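Local coordinates for protein exported gluconolactonase (Xanthomonas campestris pv. campestris, PDB 3DR2) that probably hydrolyses gluconolactone as a calcium-binding lactonase of the SMP-30 family, built as a six-bladed beta-propeller and assembled as a dimer, at residues Gly11-Ala16 and Leu38-Gln43; Ala234-Gly239 and Leu252-Gly257; Val246-Trp251 and Gln286-Leu291. All coordinates share one frame; numbering follows the deposited sequence.

Contact 1 of 3, residues Gly11-Ala16 and Leu38-Gln43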
ATOM      1  N   GLY A  11       1.724  -3.536  24.044  1.00 22.96           N
ATOM      2  CA  GLY A  11       0.420  -3.968  24.501  1.00 23.94           C
ATOM      3  C   GLY A  11       0.169  -5.414  24.149  1.00 25.33           C
ATOM      4  O   GLY A  11       0.742  -5.929  23.179  1.00 23.53           O
ATOM      5  N   PRO A  12      -0.693  -6.101  24.914  1.00 23.82           N
ATOM      6  CA  PRO A  12      -1.017  -7.509  24.681  1.00 24.17           C
ATOM      7  C   PRO A  12      -1.648  -7.810  23.328  1.00 23.10           C
ATOM      8  O   PRO A  12      -2.353  -6.980  22.744  1.00 21.74           O
ATOM      9  CB  PRO A  12      -1.946  -7.847  25.848  1.00 26.41           C
ATOM     10  CG  PRO A  12      -2.633  -6.541  26.117  1.00 26.37           C
ATOM     11  CD  PRO A  12      -1.490  -5.559  26.032  1.00 26.37           C
ATOM     12  N   ALA A  13      -1.381  -9.014  22.838  1.00 22.09           N
ATOM     13  CA  ALA A  13      -1.930  -9.457  21.570  1.00 21.27           C
ATOM     14  C   ALA A  13      -3.404  -9.763  21.791  1.00 23.09           C
ATOM     15  O   ALA A  13      -3.850  -9.936  22.929  1.00 23.78           O
ATOM     16  CB  ALA A  13      -1.199 -10.704  21.090  1.00 21.19           C
ATOM     17  N   VAL A  14      -4.152  -9.832  20.701  1.00 20.77           N
ATOM     18  CA  VAL A  14      -5.576 -10.120  20.758  1.00 21.89           C
ATOM     19  C   VAL A  14      -5.825 -11.429  20.012  1.00 21.60           C
ATOM     20  O   VAL A  14      -5.274 -11.642  18.937  1.00 23.02           O
ATOM     21  CB  VAL A  14      -6.380  -8.975  20.098  1.00 21.30           C
ATOM     22  CG1 VAL A  14      -7.861  -9.299  20.107  1.00 23.95           C
ATOM     23  CG2 VAL A  14      -6.114  -7.668  20.835  1.00 22.50           C
ATOM     24  N   PRO A  15      -6.637 -12.337  20.582  1.00 19.79           N
ATOM     25  CA  PRO A  15      -6.903 -13.607  19.900  1.00 21.50           C
ATOM     26  C   PRO A  15      -7.466 -13.370  18.503  1.00 19.89           C
ATOM     27  O   PRO A  15      -8.276 -12.469  18.300  1.00 20.45           O
ATOM     28  CB  PRO A  15      -7.915 -14.287  20.821  1.00 22.32           C
ATOM     29  CG  PRO A  15      -7.525 -13.768  22.170  1.00 22.71           C
ATOM     30  CD  PRO A  15      -7.313 -12.301  21.892  1.00 22.05           C
ATOM     31  N   ALA A  16      -7.032 -14.178  17.544  1.00 21.18           N
ATOM     32  CA  ALA A  16      -7.498 -14.045  16.170  1.00 20.90           C
ATOM     33  C   ALA A  16      -8.886 -14.652  16.022  1.00 21.49           C
ATOM     34  O   ALA A  16      -9.224 -15.615  16.704  1.00 23.43           O
ATOM     35  CB  ALA A  16      -6.525 -14.730  15.220  1.00 20.00           C
ATOM     36  N   LEU A  38      -2.978 -15.796  17.687  1.00 16.48           N
ATOM     37  CA  LEU A  38      -3.079 -14.413  18.146  1.00 18.12           C
ATOM     38  C   LEU A  38      -2.765 -13.446  17.014  1.00 17.49           C
ATOM     39  O   LEU A  38      -2.077 -13.800  16.049  1.00 17.05           O
ATOM     40  CB  LEU A  38      -2.085 -14.137  19.279  1.00 19.09           C
ATOM     41  CG  LEU A  38      -2.212 -14.866  20.617  1.00 22.72           C
ATOM     42  CD1 LEU A  38      -3.574 -14.589  21.220  1.00 22.70           C
ATOM     43  CD2 LEU A  38      -2.012 -16.340  20.420  1.00 26.24           C
ATOM     44  N   THR A  39      -3.267 -12.224  17.143  1.00 16.38           N
ATOM     45  CA  THR A  39      -3.012 -11.179  16.160  1.00 18.93           C
ATOM     46  C   THR A  39      -2.027 -10.200  16.784  1.00 16.77           C
ATOM     47  O   THR A  39      -2.308  -9.621  17.835  1.00 16.66           O
ATOM     48  CB  THR A  39      -4.306 -10.426  15.797  1.00 17.47           C
ATOM     49  OG1 THR A  39      -5.246 -11.347  15.235  1.00 18.02           O
ATOM     50  CG2 THR A  39      -4.016  -9.312  14.793  1.00 19.84           C
ATOM     51  N   LEU A  40      -0.875 -10.018  16.141  1.00 16.13           N
ATOM     52  CA  LEU A  40       0.150  -9.110  16.648  1.00 15.50           C
ATOM     53  C   LEU A  40       0.117  -7.751  15.963  1.00 15.30           C
ATOM     54  O   LEU A  40       0.575  -6.758  16.520  1.00 15.93           O
ATOM     55  CB  LEU A  40       1.542  -9.724  16.470  1.00 17.08           C
ATOM     56  CG  LEU A  40       1.787 -11.084  17.130  1.00 18.08           C
ATOM     57  CD1 LEU A  40       3.210 -11.548  16.862  1.00 18.13           C
ATOM     58  CD2 LEU A  40       1.542 -10.971  18.623  1.00 17.85           C
ATOM     59  N   TYR A  41      -0.420  -7.714  14.749  1.00 14.95           N
ATOM     60  CA  TYR A  41      -0.506  -6.476  13.985  1.00 13.17           C
ATOM     61  C   TYR A  41      -1.577  -6.676  12.927  1.00 13.53           C
ATOM     62  O   TYR A  41      -1.714  -7.766  12.389  1.00 14.60           O
ATOM     63  CB  TYR A  41       0.838  -6.184  13.305  1.00 14.08           C
ATOM     64  CG  TYR A  41       0.977  -4.792  12.721  1.00 14.26           C
ATOM     65  CD1 TYR A  41       1.193  -3.687  13.542  1.00 15.28           C
ATOM     66  CD2 TYR A  41       0.929  -4.586  11.339  1.00 15.22           C
ATOM     67  CE1 TYR A  41       1.365  -2.409  13.009  1.00 15.32           C
ATOM     68  CE2 TYR A  41       1.098  -3.318  10.792  1.00 13.53           C
ATOM     69  CZ  TYR A  41       1.319  -2.230  11.637  1.00 16.90           C
ATOM     70  OH  TYR A  41       1.522  -0.972  11.112  1.00 16.19           O
ATOM     71  N   ASP A  42      -2.347  -5.639  12.633  1.00 14.74           N
ATOM     72  CA  ASP A  42      -3.381  -5.776  11.614  1.00 14.84           C
ATOM     73  C   ASP A  42      -3.540  -4.508  10.799  1.00 14.89           C
ATOM     74  O   ASP A  42      -4.590  -4.274  10.214  1.00 17.21           O
ATOM     75  CB  ASP A  42      -4.721  -6.162  12.264  1.00 18.10           C
ATOM     76  CG  ASP A  42      -5.305  -5.063  13.149  1.00 19.57           C
ATOM     77  OD1 ASP A  42      -4.680  -3.999  13.327  1.00 22.14           O
ATOM     78  OD2 ASP A  42      -6.413  -5.276  13.677  1.00 24.31           O
ATOM     79  N   GLN A  43      -2.481  -3.706  10.738  1.00 14.70           N
ATOM     80  CA  GLN A  43      -2.545  -2.442  10.016  1.00 14.73           C
ATOM     81  C   GLN A  43      -1.690  -2.330   8.753  1.00 14.00           C
ATOM     82  O   GLN A  43      -1.499  -1.238   8.229  1.00 14.47           O
ATOM     83  CB  GLN A  43      -2.204  -1.289  10.968  1.00 16.07           C
ATOM     84  CG  GLN A  43      -3.199  -1.126  12.113  1.00 18.15           C
ATOM     85  CD  GLN A  43      -4.590  -0.788  11.621  1.00 20.51           C
ATOM     86  OE1 GLN A  43      -4.775   0.179  10.876  1.00 21.19           O
ATOM     87  NE2 GLN A  43      -5.579  -1.573  12.040  1.00 21.41           N
TER
HETATM   88  O   HOH W   1      -7.385 -10.397  16.359  1.00 27.84           O
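Val14 and Thr39 face each other as a hydrogen-bonded pair of two antiparallel strands, their CA atoms 5.4 Å apart. Thr39 N donates to Val14 O at 2.8 Å with an N-H...O angle of 161°, whereas the return bond from Val14 N to Thr39 O is straight but weak at 3.4 Å. One step on, Pro15 and Leu38 form a non-hydrogen-bonded pair whose side chains diverge. On the other side of the Val14/Thr39 pair the chain turns a corner at Leu40, where Leu40 and Tyr41 together face Leu299 in a classic beta bulge.

Ala13 CB points toward the other segment and lies 3.6 Å from Thr39 O; it also packs on Leu40 CD2 and Leu38 CB. Leu38 reaches Pro15 with its CD1 branch, which packs 3.7 Å from Pro15 CA and meets ring atom CG more loosely. Thr39 has OG1 anti to the carbonyl carbon (chi1 -61°), a setting that brings the hydroxyl to 3.6 Å from Ala16 CB. A water joins Thr39 OG1, at 2.6 Å, to Pro15 O, to which it donates.

Strand 14-15 is the edge of its five-stranded sheet, and 38-41 continues to strand 298-303 through Leu38 with Met301 and Leu40 with Leu299. One good backbone bond, one weak one, a water bridge and small apolar patches therefore hold the N-terminal segment at the surface.

Contact 2 of 3, residues Ala234-Gly239 and Leu252-Gly257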
ATOM      1  N   ALA A 234       4.654 -31.865  -2.082  1.00 20.84           N
ATOM      2  CA  ALA A 234       3.305 -31.758  -1.553  1.00 20.00           C
ATOM      3  C   ALA A 234       2.500 -30.654  -2.203  1.00 20.24           C
ATOM      4  O   ALA A 234       3.045 -29.746  -2.824  1.00 19.07           O
ATOM      5  CB  ALA A 234       3.348 -31.539  -0.040  1.00 21.91           C
ATOM      6  N   SER A 235       1.185 -30.763  -2.061  1.00 18.60           N
ATOM      7  CA  SER A 235       0.256 -29.770  -2.578  1.00 20.02           C
ATOM      8  C   SER A 235      -0.568 -29.370  -1.369  1.00 20.25           C
ATOM      9  O   SER A 235      -0.917 -30.226  -0.558  1.00 23.18           O
ATOM     10  CB  SER A 235      -0.676 -30.376  -3.636  1.00 22.19           C
ATOM     11  OG  SER A 235       0.038 -30.814  -4.778  1.00 25.01           O
ATOM     12  N   VAL A 236      -0.855 -28.084  -1.213  1.00 21.09           N
ATOM     13  CA  VAL A 236      -1.678 -27.671  -0.085  1.00 18.70           C
ATOM     14  C   VAL A 236      -3.126 -27.775  -0.545  1.00 19.08           C
ATOM     15  O   VAL A 236      -3.431 -27.549  -1.715  1.00 18.01           O
ATOM     16  CB  VAL A 236      -1.375 -26.223   0.377  1.00 19.73           C
ATOM     17  CG1 VAL A 236       0.012 -26.167   0.993  1.00 18.13           C
ATOM     18  CG2 VAL A 236      -1.490 -25.248  -0.795  1.00 17.29           C
ATOM     19  N   PRO A 237      -4.037 -28.133   0.368  1.00 19.70           N
ATOM     20  CA  PRO A 237      -5.453 -28.266   0.019  1.00 19.99           C
ATOM     21  C   PRO A 237      -6.056 -27.057  -0.689  1.00 21.43           C
ATOM     22  O   PRO A 237      -6.778 -27.208  -1.673  1.00 20.25           O
ATOM     23  CB  PRO A 237      -6.111 -28.536   1.369  1.00 19.72           C
ATOM     24  CG  PRO A 237      -5.049 -29.300   2.100  1.00 21.17           C
ATOM     25  CD  PRO A 237      -3.810 -28.493   1.778  1.00 20.23           C
ATOM     26  N   ASP A 238      -5.744 -25.859  -0.206  1.00 20.24           N
ATOM     27  CA  ASP A 238      -6.304 -24.652  -0.799  1.00 21.13           C
ATOM     28  C   ASP A 238      -5.326 -23.501  -0.979  1.00 21.30           C
ATOM     29  O   ASP A 238      -4.439 -23.285  -0.156  1.00 20.47           O
ATOM     30  CB  ASP A 238      -7.474 -24.175   0.055  1.00 22.89           C
ATOM     31  CG  ASP A 238      -8.610 -25.168   0.083  1.00 23.77           C
ATOM     32  OD1 ASP A 238      -9.301 -25.299  -0.951  1.00 25.74           O
ATOM     33  OD2 ASP A 238      -8.807 -25.822   1.131  1.00 25.49           O
ATOM     34  N   GLY A 239      -5.503 -22.757  -2.062  1.00 20.88           N
ATOM     35  CA  GLY A 239      -4.650 -21.617  -2.310  1.00 20.17           C
ATOM     36  C   GLY A 239      -3.248 -21.960  -2.756  1.00 22.08           C
ATOM     37  O   GLY A 239      -2.991 -23.037  -3.300  1.00 22.00           O
ATOM     38  N   LEU A 252       7.545 -29.564   7.671  1.00 18.76           N
ATOM     39  CA  LEU A 252       7.454 -28.368   6.852  1.00 19.04           C
ATOM     40  C   LEU A 252       6.106 -27.696   7.112  1.00 18.31           C
ATOM     41  O   LEU A 252       5.046 -28.285   6.887  1.00 18.69           O
ATOM     42  CB  LEU A 252       7.610 -28.738   5.371  1.00 18.88           C
ATOM     43  CG  LEU A 252       7.723 -27.589   4.364  1.00 18.66           C
ATOM     44  CD1 LEU A 252       8.429 -28.073   3.114  1.00 19.56           C
ATOM     45  CD2 LEU A 252       6.347 -27.044   4.030  1.00 18.38           C
ATOM     46  N   TRP A 253       6.165 -26.467   7.618  1.00 17.05           N
ATOM     47  CA  TRP A 253       4.974 -25.674   7.922  1.00 16.55           C
ATOM     48  C   TRP A 253       4.823 -24.692   6.775  1.00 16.99           C
ATOM     49  O   TRP A 253       5.653 -23.794   6.600  1.00 15.47           O
ATOM     50  CB  TRP A 253       5.159 -24.923   9.246  1.00 17.04           C
ATOM     51  CG  TRP A 253       5.477 -25.829  10.418  1.00 16.70           C
ATOM     52  CD1 TRP A 253       6.519 -26.706  10.516  1.00 18.31           C
ATOM     53  CD2 TRP A 253       4.741 -25.944  11.644  1.00 19.04           C
ATOM     54  NE1 TRP A 253       6.478 -27.364  11.723  1.00 19.50           N
ATOM     55  CE2 TRP A 253       5.397 -26.917  12.436  1.00 17.54           C
ATOM     56  CE3 TRP A 253       3.591 -25.323  12.151  1.00 16.37           C
ATOM     57  CZ2 TRP A 253       4.941 -27.284  13.711  1.00 19.13           C
ATOM     58  CZ3 TRP A 253       3.135 -25.688  13.424  1.00 19.88           C
ATOM     59  CH2 TRP A 253       3.813 -26.662  14.186  1.00 17.90           C
ATOM     60  N   SER A 254       3.754 -24.856   6.005  1.00 15.79           N
ATOM     61  CA  SER A 254       3.529 -24.020   4.835  1.00 17.20           C
ATOM     62  C   SER A 254       2.276 -23.172   4.840  1.00 17.30           C
ATOM     63  O   SER A 254       1.229 -23.573   5.349  1.00 16.17           O
ATOM     64  CB  SER A 254       3.502 -24.901   3.587  1.00 17.11           C
ATOM     65  OG  SER A 254       3.180 -24.143   2.439  1.00 15.95           O
ATOM     66  N   SER A 255       2.389 -21.994   4.247  1.00 14.68           N
ATOM     67  CA  SER A 255       1.249 -21.102   4.130  1.00 16.85           C
ATOM     68  C   SER A 255       0.313 -21.695   3.078  1.00 16.37           C
ATOM     69  O   SER A 255       0.707 -22.572   2.302  1.00 17.28           O
ATOM     70  CB  SER A 255       1.708 -19.717   3.669  1.00 17.90           C
ATOM     71  OG  SER A 255       2.329 -19.801   2.391  1.00 17.63           O
ATOM     72  N   SER A 256      -0.928 -21.225   3.075  1.00 16.50           N
ATOM     73  CA  SER A 256      -1.935 -21.648   2.109  1.00 16.34           C
ATOM     74  C   SER A 256      -3.067 -20.628   2.165  1.00 18.31           C
ATOM     75  O   SER A 256      -3.030 -19.695   2.971  1.00 17.38           O
ATOM     76  CB  SER A 256      -2.462 -23.055   2.424  1.00 17.64           C
ATOM     77  OG  SER A 256      -3.225 -23.072   3.616  1.00 17.67           O
ATOM     78  N   GLY A 257      -4.071 -20.799   1.315  1.00 17.29           N
ATOM     79  CA  GLY A 257      -5.168 -19.853   1.286  1.00 17.97           C
ATOM     80  C   GLY A 257      -6.022 -19.824   2.539  1.00 18.39           C
ATOM     81  O   GLY A 257      -6.687 -18.825   2.809  1.00 18.56           O
TER
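Val236 and Ser256 meet through their CB atoms, 3.9 Å apart, and their first torsions decide what lies around that point. In Val236, chi1 of -68° sets CG1 anti to the carbonyl carbon, and this CG1 branch runs to Ser255 O at 3.9 Å and on to Ser254 OG, while CG2 touches Ser256 CB. In Ser256 the hydroxyl lies between its own N and carbonyl carbon (chi1 68°) and bonds to Gly259 O, leaving the methylene to touch Val236. Ser254 OG donates to Ser255 O at 2.9 Å, in the carbonyl plane, on a lone pair. The valine methyl thus rests against a hydroxyl and a carbonyl already joined to each other.

The direct polar link is between backbones. Gly257 N donates to Asp238 O at 2.9 Å, nearly straight at the hydrogen but from above the carbonyl plane. Asp238 O also lies 3.3 Å from Ser256 CB. Two glycines face each other here: the CA atoms of Gly239 and Gly257 are 4.0 Å apart, and Gly239 CA approaches Gly257 N to 3.8 Å.

Pro241 packs on both Val236 and Ser254, while Ser255 OG is bonded to Gly243 O and its side chain lies about 7 Å from a bound calcium ion; neighbouring Asp242 is a ligand in the calcium site. The arrangement is a connecting loop of a beta-propeller, leading from strand 226-234 of one sheet to strand 244-246 of the next and packed against residues 254-257.

Contact 3 of 3, residues Val246-Trp251 and Gln286-Leu291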
ATOM      1  N   VAL A 246      10.841 -24.907   7.782  1.00 18.68           N
ATOM      2  CA  VAL A 246      11.046 -26.282   8.229  1.00 19.48           C
ATOM      3  C   VAL A 246      11.621 -26.247   9.638  1.00 19.26           C
ATOM      4  O   VAL A 246      12.547 -25.482   9.909  1.00 21.00           O
ATOM      5  CB  VAL A 246      12.022 -27.026   7.298  1.00 20.60           C
ATOM      6  CG1 VAL A 246      12.249 -28.440   7.810  1.00 20.77           C
ATOM      7  CG2 VAL A 246      11.468 -27.055   5.877  1.00 20.57           C
ATOM      8  N   ASP A 247      11.078 -27.068  10.533  1.00 20.03           N
ATOM      9  CA  ASP A 247      11.563 -27.087  11.910  1.00 20.11           C
ATOM     10  C   ASP A 247      12.682 -28.102  12.120  1.00 21.53           C
ATOM     11  O   ASP A 247      13.007 -28.867  11.216  1.00 19.53           O
ATOM     12  CB  ASP A 247      10.401 -27.337  12.884  1.00 19.66           C
ATOM     13  CG  ASP A 247       9.800 -28.723  12.754  1.00 21.46           C
ATOM     14  OD1 ASP A 247       8.635 -28.894  13.178  1.00 20.70           O
ATOM     15  OD2 ASP A 247      10.485 -29.643  12.252  1.00 21.16           O
ATOM     16  N   ARG A 248      13.281 -28.095  13.308  1.00 22.24           N
ATOM     17  CA  ARG A 248      14.384 -29.008  13.607  1.00 23.82           C
ATOM     18  C   ARG A 248      14.027 -30.483  13.445  1.00 23.38           C
ATOM     19  O   ARG A 248      14.907 -31.315  13.219  1.00 26.33           O
ATOM     20  CB  ARG A 248      14.913 -28.764  15.025  1.00 24.88           C
ATOM     21  CG  ARG A 248      16.323 -28.184  15.076  1.00 27.29           C
ATOM     22  CD  ARG A 248      16.328 -26.668  15.172  1.00 27.77           C
ATOM     23  NE  ARG A 248      15.746 -26.192  16.428  1.00 28.99           N
ATOM     24  CZ  ARG A 248      15.713 -24.916  16.806  1.00 26.14           C
ATOM     25  NH1 ARG A 248      16.234 -23.974  16.030  1.00 29.46           N
ATOM     26  NH2 ARG A 248      15.152 -24.580  17.959  1.00 27.94           N
ATOM     27  N   GLY A 249      12.743 -30.806  13.564  1.00 24.66           N
ATOM     28  CA  GLY A 249      12.306 -32.185  13.421  1.00 24.55           C
ATOM     29  C   GLY A 249      12.094 -32.599  11.974  1.00 24.69           C
ATOM     30  O   GLY A 249      11.857 -33.777  11.684  1.00 24.12           O
ATOM     31  N   GLY A 250      12.167 -31.632  11.064  1.00 21.94           N
ATOM     32  CA  GLY A 250      11.991 -31.930   9.653  1.00 22.08           C
ATOM     33  C   GLY A 250      10.601 -31.670   9.106  1.00 21.52           C
ATOM     34  O   GLY A 250      10.348 -31.888   7.918  1.00 22.83           O
ATOM     35  N   TRP A 251       9.688 -31.215   9.957  1.00 21.14           N
ATOM     36  CA  TRP A 251       8.337 -30.927   9.496  1.00 19.69           C
ATOM     37  C   TRP A 251       8.350 -29.622   8.723  1.00 20.31           C
ATOM     38  O   TRP A 251       9.065 -28.686   9.077  1.00 17.98           O
ATOM     39  CB  TRP A 251       7.369 -30.779  10.667  1.00 21.42           C
ATOM     40  CG  TRP A 251       7.087 -32.033  11.418  1.00 21.76           C
ATOM     41  CD1 TRP A 251       7.553 -33.288  11.143  1.00 22.02           C
ATOM     42  CD2 TRP A 251       6.272 -32.152  12.585  1.00 22.73           C
ATOM     43  NE1 TRP A 251       7.079 -34.183  12.075  1.00 23.04           N
ATOM     44  CE2 TRP A 251       6.290 -33.512  12.971  1.00 22.70           C
ATOM     45  CE3 TRP A 251       5.528 -31.240  13.346  1.00 22.91           C
ATOM     46  CZ2 TRP A 251       5.591 -33.981  14.087  1.00 24.01           C
ATOM     47  CZ3 TRP A 251       4.832 -31.706  14.456  1.00 21.98           C
ATOM     48  CH2 TRP A 251       4.870 -33.067  14.815  1.00 23.82           C
ATOM     49  N   GLN A 286      13.731 -18.333  17.368  1.00 19.12           N
ATOM     50  CA  GLN A 286      14.930 -19.108  17.649  1.00 21.79           C
ATOM     51  C   GLN A 286      14.653 -20.476  18.279  1.00 21.37           C
ATOM     52  O   GLN A 286      15.105 -21.510  17.781  1.00 22.77           O
ATOM     53  CB  GLN A 286      15.824 -18.290  18.578  1.00 24.11           C
ATOM     54  CG  GLN A 286      17.128 -17.849  17.972  1.00 27.48           C
ATOM     55  CD  GLN A 286      18.140 -18.961  17.977  1.00 27.77           C
ATOM     56  OE1 GLN A 286      17.900 -20.034  17.424  1.00 30.87           O
ATOM     57  NE2 GLN A 286      19.280 -18.720  18.609  1.00 29.07           N
ATOM     58  N   ALA A 287      13.909 -20.472  19.378  1.00 21.15           N
ATOM     59  CA  ALA A 287      13.594 -21.700  20.103  1.00 22.66           C
ATOM     60  C   ALA A 287      12.537 -22.574  19.433  1.00 22.82           C
ATOM     61  O   ALA A 287      12.318 -23.718  19.843  1.00 21.60           O
ATOM     62  CB  ALA A 287      13.149 -21.351  21.526  1.00 24.28           C
ATOM     63  N   GLN A 288      11.902 -22.041  18.395  1.00 20.31           N
ATOM     64  CA  GLN A 288      10.837 -22.742  17.682  1.00 21.42           C
ATOM     65  C   GLN A 288       9.696 -23.038  18.657  1.00 20.06           C
ATOM     66  O   GLN A 288       9.103 -24.115  18.648  1.00 19.69           O
ATOM     67  CB  GLN A 288      11.356 -24.036  17.028  1.00 20.86           C
ATOM     68  CG  GLN A 288      12.598 -23.812  16.164  1.00 21.62           C
ATOM     69  CD  GLN A 288      12.806 -24.857  15.073  1.00 21.63           C
ATOM     70  OE1 GLN A 288      12.376 -26.006  15.189  1.00 21.29           O
ATOM     71  NE2 GLN A 288      13.496 -24.457  14.009  1.00 21.66           N
ATOM     72  N   GLN A 289       9.405 -22.056  19.505  1.00 19.19           N
ATOM     73  CA  GLN A 289       8.329 -22.157  20.484  1.00 18.95           C
ATOM     74  C   GLN A 289       7.196 -21.217  20.109  1.00 19.32           C
ATOM     75  O   GLN A 289       6.153 -21.200  20.752  1.00 17.65           O
ATOM     76  CB  GLN A 289       8.833 -21.808  21.886  1.00 20.33           C
ATOM     77  CG  GLN A 289       9.658 -22.912  22.540  1.00 22.61           C
ATOM     78  CD  GLN A 289       8.833 -24.135  22.902  1.00 20.72           C
ATOM     79  OE1 GLN A 289       9.378 -25.208  23.147  1.00 27.09           O
ATOM     80  NE2 GLN A 289       7.516 -23.975  22.950  1.00 22.54           N
ATOM     81  N   ARG A 290       7.415 -20.418  19.068  1.00 16.93           N
ATOM     82  CA  ARG A 290       6.395 -19.490  18.596  1.00 14.18           C
ATOM     83  C   ARG A 290       6.412 -19.483  17.076  1.00 14.24           C
ATOM     84  O   ARG A 290       7.464 -19.305  16.468  1.00 14.02           O
ATOM     85  CB  ARG A 290       6.661 -18.073  19.119  1.00 14.45           C
ATOM     86  CG  ARG A 290       6.458 -17.896  20.618  1.00 15.01           C
ATOM     87  CD  ARG A 290       6.912 -16.514  21.077  1.00 14.48           C
ATOM     88  NE  ARG A 290       8.354 -16.348  20.917  1.00 14.22           N
ATOM     89  CZ  ARG A 290       9.030 -15.246  21.228  1.00 15.46           C
ATOM     90  NH1 ARG A 290       8.404 -14.182  21.720  1.00 15.33           N
ATOM     91  NH2 ARG A 290      10.345 -15.214  21.066  1.00 17.24           N
ATOM     92  N   LEU A 291       5.249 -19.705  16.478  1.00 13.95           N
ATOM     93  CA  LEU A 291       5.123 -19.709  15.025  1.00 16.13           C
ATOM     94  C   LEU A 291       4.515 -18.383  14.591  1.00 15.95           C
ATOM     95  O   LEU A 291       3.411 -18.038  15.011  1.00 17.13           O
ATOM     96  CB  LEU A 291       4.208 -20.844  14.565  1.00 17.92           C
ATOM     97  CG  LEU A 291       3.864 -20.848  13.072  1.00 18.53           C
ATOM     98  CD1 LEU A 291       5.071 -21.323  12.264  1.00 18.47           C
ATOM     99  CD2 LEU A 291       2.664 -21.754  12.830  1.00 19.61           C
TER
HETATM  100  O   HOH W   2      14.713 -25.528  11.524  1.00 29.44           O
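Arg248 lies across Gln288: most of its side chain runs over the Gln288 amide, and only the tip goes on to Gln286. Arg248 CB passes 3.8 Å from Gln288 OE1. After bends at chi2 and chi3, Arg248 CD stands beside the amide, nearest Gln288 NE2, and Arg248 NE comes to 3.5 Å from Gln288 CD. Arg248 CZ is 3.4 Å from Gln288 CG and CD, with the guanidinium and amide planes only 10° apart: a flat stack in which Gln288 CG covers one face toward the rim. At the tip Arg248 NH1 and NH2 both donate to Gln286 O, at 3.2 and 3.1 Å, an end-on grip lying near the guanidinium plane.

Both polar atoms of the Gln288 amide are bonded. Gln288 OE1 receives Arg248 N at 3.0 Å, in the carbonyl plane on a lone pair with an N-H...O angle of 172°, while NE2 gives a hydrogen bond to a water that in turn donates to Val246 O. Beside it Asp247, which opens the type I turn to Gly250, accepts Trp251 N at OD2 and pairs with Arg31 through OD1.

The guanidinium thus shares Gln286 O between two nitrogens and lies flat on Gln288, which probably spreads its charge over neutral polar groups in a largely surface link between two propeller loops.

In the fold
From the N terminus, contact 1 comes first: it closes a loop containing strand 22-23 and helix 26-32, and lays strand 14-15 on the edge of the sheet that also holds 281-284, 290-295 and 298-303. Contacts 2 and 3 both open after contact 1 has closed, and cross each other. Contact 2 closes a short loop holding strand 244-246 and lays the connection from 226-234 against residues 254-257 of the next sheet. Contact 3 closes a longer loop holding strands 252-254, 259-263, 269-274 and 281-284. The two touch: Trp253 NE1 probably bonds to Asp247 OD1, and Trp253 packs on Leu291. Contact 3 joins the 244-246/252-254 turn to contact 1's sheet; their nearest atoms are about 7 Å apart, without touching.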